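Side-chain contacts in Poly(A) ribonuclease pop2 (Schizosaccharomyces pombe, PDB 2P51), which removes poly(A) tails from mRNA as a metal-dependent 3'-exoribonuclease, the catalytic component of the CCR4-NOT deadenylase complex: residues D205-Y208 and I209-V213; R255-D258 and G259-S263. All coordinates share one frame; numbering follows the deposited sequence. Where two conformers were deposited one is given.

Contact 1 of 2, residues D205-Y208 and I209-V213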
loop_
_atom_site.group_PDB
_atom_site.type_symbol
_atom_site.label_atom_id
_atom_site.label_comp_id
_atom_site.label_asym_id
_atom_site.label_seq_id
_atom_site.Cartn_x
_atom_site.Cartn_y
_atom_site.Cartn_z
ATOM N N ASP A 205 3.302 -3.069 10.073
ATOM C CA ASP A 205 4.161 -3.347 8.920
ATOM C C ASP A 205 4.650 -4.782 9.077
ATOM O O ASP A 205 5.465 -5.044 9.974
ATOM C CB ASP A 205 5.305 -2.337 8.843
ATOM C CG ASP A 205 6.191 -2.543 7.629
ATOM O OD1 ASP A 205 6.249 -3.694 7.082
ATOM O OD2 ASP A 205 6.867 -1.587 7.189
ATOM N N ILE A 206 4.179 -5.681 8.229
ATOM C CA ILE A 206 4.541 -7.109 8.353
ATOM C C ILE A 206 6.054 -7.301 8.205
ATOM O O ILE A 206 6.573 -8.255 8.780
ATOM C CB ILE A 206 3.784 -7.937 7.298
ATOM C CG1 ILE A 206 2.276 -7.948 7.559
ATOM C CG2 ILE A 206 4.316 -9.368 7.157
ATOM C CD1 ILE A 206 1.496 -8.568 6.392
ATOM N N LYS A 207 6.730 -6.443 7.426
ATOM C CA LYS A 207 8.186 -6.581 7.319
ATOM C C LYS A 207 8.873 -6.255 8.640
ATOM O O LYS A 207 9.855 -6.905 9.054
ATOM C CB LYS A 207 8.769 -5.639 6.256
ATOM C CG LYS A 207 10.293 -5.790 6.072
ATOM C CD LYS A 207 10.705 -6.977 5.248
ATOM C CE LYS A 207 12.247 -7.053 5.192
ATOM N NZ LYS A 207 12.628 -8.391 4.646
ATOM N N TYR A 208 8.369 -5.214 9.304
ATOM C CA TYR A 208 8.900 -4.925 10.621
ATOM C C TYR A 208 8.667 -6.123 11.550
ATOM O O TYR A 208 9.531 -6.563 12.296
ATOM C CB TYR A 208 8.225 -3.664 11.212
ATOM C CG TYR A 208 8.620 -3.435 12.664
ATOM C CD1 TYR A 208 9.838 -2.801 12.946
ATOM C CD2 TYR A 208 7.813 -3.830 13.751
ATOM C CE1 TYR A 208 10.202 -2.590 14.264
ATOM C CE2 TYR A 208 8.194 -3.618 15.065
ATOM C CZ TYR A 208 9.401 -2.991 15.308
ATOM O OH TYR A 208 9.817 -2.756 16.592
ATOM N N ILE A 209 7.440 -6.659 11.544
ATOM C CA ILE A 209 7.123 -7.784 12.427
ATOM C C ILE A 209 7.999 -8.992 12.089
ATOM O O ILE A 209 8.629 -9.571 13.005
ATOM C CB ILE A 209 5.626 -8.140 12.336
ATOM C CG1 ILE A 209 4.712 -6.998 12.737
ATOM C CG2 ILE A 209 5.384 -9.401 13.186
ATOM C CD1 ILE A 209 3.222 -7.239 12.527
ATOM N N MET A 210 8.069 -9.362 10.799
ATOM C CA MET A 210 8.768 -10.596 10.448
ATOM C C MET A 210 10.269 -10.405 10.588
ATOM O O MET A 210 10.902 -11.281 11.206
ATOM C CB MET A 210 8.427 -11.103 9.038
ATOM C CG MET A 210 6.959 -11.537 8.959
ATOM S SD MET A 210 6.746 -13.074 9.899
ATOM C CE MET A 210 7.347 -14.250 8.669
ATOM N N LYS A 211 10.854 -9.366 10.036
ATOM C CA LYS A 211 12.322 -9.266 10.093
ATOM C C LYS A 211 12.782 -8.655 11.401
ATOM O O LYS A 211 13.610 -9.270 12.074
ATOM C CB LYS A 211 12.874 -8.436 8.939
ATOM C CG LYS A 211 14.425 -8.380 9.037
ATOM C CD LYS A 211 15.108 -7.732 7.913
ATOM C CE LYS A 211 16.631 -7.720 8.076
ATOM N NZ LYS A 211 17.187 -9.036 8.461
ATOM N N SER A 212 12.304 -7.478 11.773
ATOM C CA SER A 212 12.879 -6.792 12.937
ATOM C C SER A 212 12.573 -7.487 14.263
ATOM O O SER A 212 13.422 -7.485 15.167
ATOM C CB SER A 212 12.406 -5.329 12.985
ATOM O OG SER A 212 12.839 -4.671 11.792
ATOM N N VAL A 213 11.366 -8.086 14.384
ATOM C CA VAL A 213 11.060 -8.764 15.617
ATOM C C VAL A 213 11.286 -10.249 15.517
ATOM O O VAL A 213 11.931 -10.861 16.391
ATOM C CB VAL A 213 9.609 -8.471 16.003
ATOM C CG1 VAL A 213 9.319 -9.208 17.332
ATOM C CG2 VAL A 213 9.386 -6.978 16.104
#
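Tyr208 reaches forward along helix 206-213 to Ser212 and Val213, four and five residues on. Its CB sits beside the peptide to Ile209, as the chain connection requires. With CG anti to the backbone N (chi1 172°), the ring runs on past that peptide. One long side of it, CD1 and CE1, meets the methylene of Ser212, CD1 coming to 3.6 Å from Ser212 CB. On the other, CE2 touches Val213 CG2 at 3.7 Å, and CZ is grazed more loosely by the same methyl.

Asp205, the last residue of edge strand 203-205 in this DEDD nuclease fold, caps the helix that begins at Ile206. Its OD1 accepts from Lys207 N at 2.8 Å, on the anti side and 27° out of the carboxylate plane, and weakly from Tyr208 N; OD1 also takes His168 N, while OD2 bonds Ser169 OG and Tyr270 N.

Farther along, Tyr208 O accepts from Val213 N at 3.2 Å, a wider pi-type turn, and only weakly from Ser212 N. On the buried flank Ile206 CG2 lies beside Met210 CG, 3.9 Å away, both side chains against Ile252 of helix 238-257. Lys207 and Lys211 run alongside each other through their methylenes, Lys207 making a cation-pi contact with Tyr270 and Lys211 NZ bonding Ser217 OG.

Contact 2 of 2, residues R255-D258 and G259-S263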
loop_
_atom_site.group_PDB
_atom_site.type_symbol
_atom_site.label_atom_id
_atom_site.label_comp_id
_atom_site.label_asym_id
_atom_site.label_seq_id
_atom_site.Cartn_x
_atom_site.Cartn_y
_atom_site.Cartn_z
ATOM N N ARG A 255 -0.144 -17.913 13.845
ATOM C CA ARG A 255 0.961 -18.811 14.167
ATOM C C ARG A 255 1.877 -18.244 15.258
ATOM O O ARG A 255 2.308 -19.091 16.042
ATOM C CB ARG A 255 1.819 -19.094 12.945
ATOM C CG ARG A 255 1.109 -19.911 11.862
ATOM C CD ARG A 255 2.133 -20.610 10.984
ATOM N NE ARG A 255 1.543 -21.178 9.783
ATOM C CZ ARG A 255 2.132 -22.079 8.998
ATOM N NH1 ARG A 255 3.352 -22.514 9.324
ATOM N NH2 ARG A 255 1.477 -22.504 7.929
ATOM N N TYR A 256 2.188 -16.959 15.296
ATOM C CA TYR A 256 3.251 -16.485 16.193
ATOM C C TYR A 256 2.716 -15.612 17.304
ATOM O O TYR A 256 3.500 -15.293 18.217
ATOM C CB TYR A 256 4.386 -15.763 15.401
ATOM C CG TYR A 256 4.746 -16.640 14.205
ATOM C CD1 TYR A 256 5.124 -17.967 14.387
ATOM C CD2 TYR A 256 4.690 -16.126 12.927
ATOM C CE1 TYR A 256 5.467 -18.825 13.359
ATOM C CE2 TYR A 256 5.009 -16.971 11.874
ATOM C CZ TYR A 256 5.398 -18.292 12.066
ATOM O OH TYR A 256 5.671 -19.066 10.957
ATOM N N PHE A 257 1.421 -15.259 17.250
ATOM C CA PHE A 257 0.859 -14.401 18.276
ATOM C C PHE A 257 -0.405 -14.996 18.874
ATOM O O PHE A 257 -1.112 -14.299 19.592
ATOM C CB PHE A 257 0.583 -12.998 17.745
ATOM C CG PHE A 257 1.872 -12.317 17.279
ATOM C CD1 PHE A 257 2.582 -11.554 18.199
ATOM C CD2 PHE A 257 2.338 -12.460 15.979
ATOM C CE1 PHE A 257 3.760 -10.912 17.814
ATOM C CE2 PHE A 257 3.482 -11.829 15.572
ATOM C CZ PHE A 257 4.172 -11.074 16.498
ATOM N N ASP A 258 -0.669 -16.264 18.593
ATOM C CA ASP A 258 -1.833 -16.972 19.158
ATOM C C ASP A 258 -3.129 -16.145 19.018
ATOM O O ASP A 258 -3.998 -16.102 19.882
ATOM C CB ASP A 258 -1.575 -17.356 20.601
ATOM C CG ASP A 258 -2.523 -18.430 21.105
ATOM O OD1 ASP A 258 -3.028 -19.266 20.310
ATOM O OD2 ASP A 258 -2.790 -18.479 22.336
ATOM N N GLY A 259 -3.247 -15.475 17.862
ATOM C CA GLY A 259 -4.495 -14.778 17.591
ATOM C C GLY A 259 -4.542 -13.316 17.971
ATOM O O GLY A 259 -5.538 -12.679 17.580
ATOM N N SER A 260 -3.579 -12.764 18.693
ATOM C CA SER A 260 -3.643 -11.411 19.255
ATOM C C SER A 260 -2.346 -10.690 18.972
ATOM O O SER A 260 -1.346 -11.066 19.628
ATOM C CB SER A 260 -3.915 -11.569 20.752
ATOM O OG SER A 260 -4.233 -10.411 21.487
ATOM N N ILE A 261 -2.255 -9.735 18.057
ATOM C CA ILE A 261 -0.930 -9.158 17.758
ATOM C C ILE A 261 -0.370 -8.386 18.944
ATOM O O ILE A 261 -1.080 -7.688 19.670
ATOM C CB ILE A 261 -0.973 -8.209 16.545
ATOM C CG1 ILE A 261 -1.228 -8.894 15.199
ATOM C CG2 ILE A 261 0.314 -7.401 16.379
ATOM C CD1 ILE A 261 0.023 -9.519 14.608
ATOM N N ASP A 262 0.912 -8.452 19.212
ATOM C CA ASP A 262 1.593 -7.753 20.291
ATOM C C ASP A 262 1.580 -6.263 20.030
ATOM O O ASP A 262 1.963 -5.787 18.941
ATOM C CB ASP A 262 3.017 -8.311 20.356
ATOM C CG ASP A 262 3.844 -7.869 21.541
ATOM O OD1 ASP A 262 4.155 -6.667 21.573
ATOM O OD2 ASP A 262 4.171 -8.675 22.464
ATOM N N SER A 263 1.188 -5.470 20.977
ATOM C CA SER A 263 0.939 -4.025 20.816
ATOM C C SER A 263 2.247 -3.319 20.577
ATOM O O SER A 263 2.218 -2.191 20.025
ATOM C CB SER A 263 0.221 -3.491 22.061
ATOM O OG SER A 263 1.154 -3.414 23.160
#
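Phe257 is the packed part of this contact: its side chain turns back over the chain that follows it and meets Ser260, Ile261 and Asp262 in succession. CB sits closest, 3.3 Å from Ser260 O. Beyond it the ring divides its neighbours. CD2 is approached by Ile261 CD1 at 4.0 Å, the methyl lying over one face. On the other side of the ring CD1 lies near Asp262 N, and CE1 comes to 3.7 Å from Asp262 CB. The isoleucine gets its tip there by bending at chi2 (-81°), although its CB points away from residues 255-258; the same side chain also rests on Phe249 and Arg253 of helix 238-257. Asp262 crosses the phenyl side chain at about a right angle, its carboxylate plane turned 61° from the ring, and its charge is directed elsewhere, with OD2 in a salt bridge to Arg264.

What bends the chain back is a type I' beta turn from Phe257 to Ser260 at the end of helix 238-257. Ser260 N closes it on Phe257 O with a nearly straight bond of 3.0 Å, although the donor stands well above the carbonyl plane. Asp258 leaves the helix with positive phi, and Gly259 follows at phi 94°, a backbone conformation that glycine adopts readily, having no CB to meet Asp258 O.

The solvent side is much looser. The side chain of Asp258 is exposed and, within the turn, meets only the next residue along the chain. Ser260, likewise exposed, brings its CB only to 4.1 Å from Phe257 O. On the inner side, by contrast, Phe257 also packs on Ile252 and Met265.

Contact 1 comes first in the chain and contact 2 follows it, their centres 13 Å apart on the same side of the molecule. They meet directly where Ile209 CG2 packs on Phe257 CE2 at 3.9 Å, joining helix 206-213 to the end of helix 238-257. Ile252 and Met265 are shared neighbours of both. Contact 1 lies nearer the catalytic metals: the Asp205 side chain is about 9 Å from a bound magnesium ion and about 8 Å from the side chain of the metal ligand Asp172. Contact 2 is a surface turn away from that site, although its helix, 238-257, also carries the metal ligand Asp241.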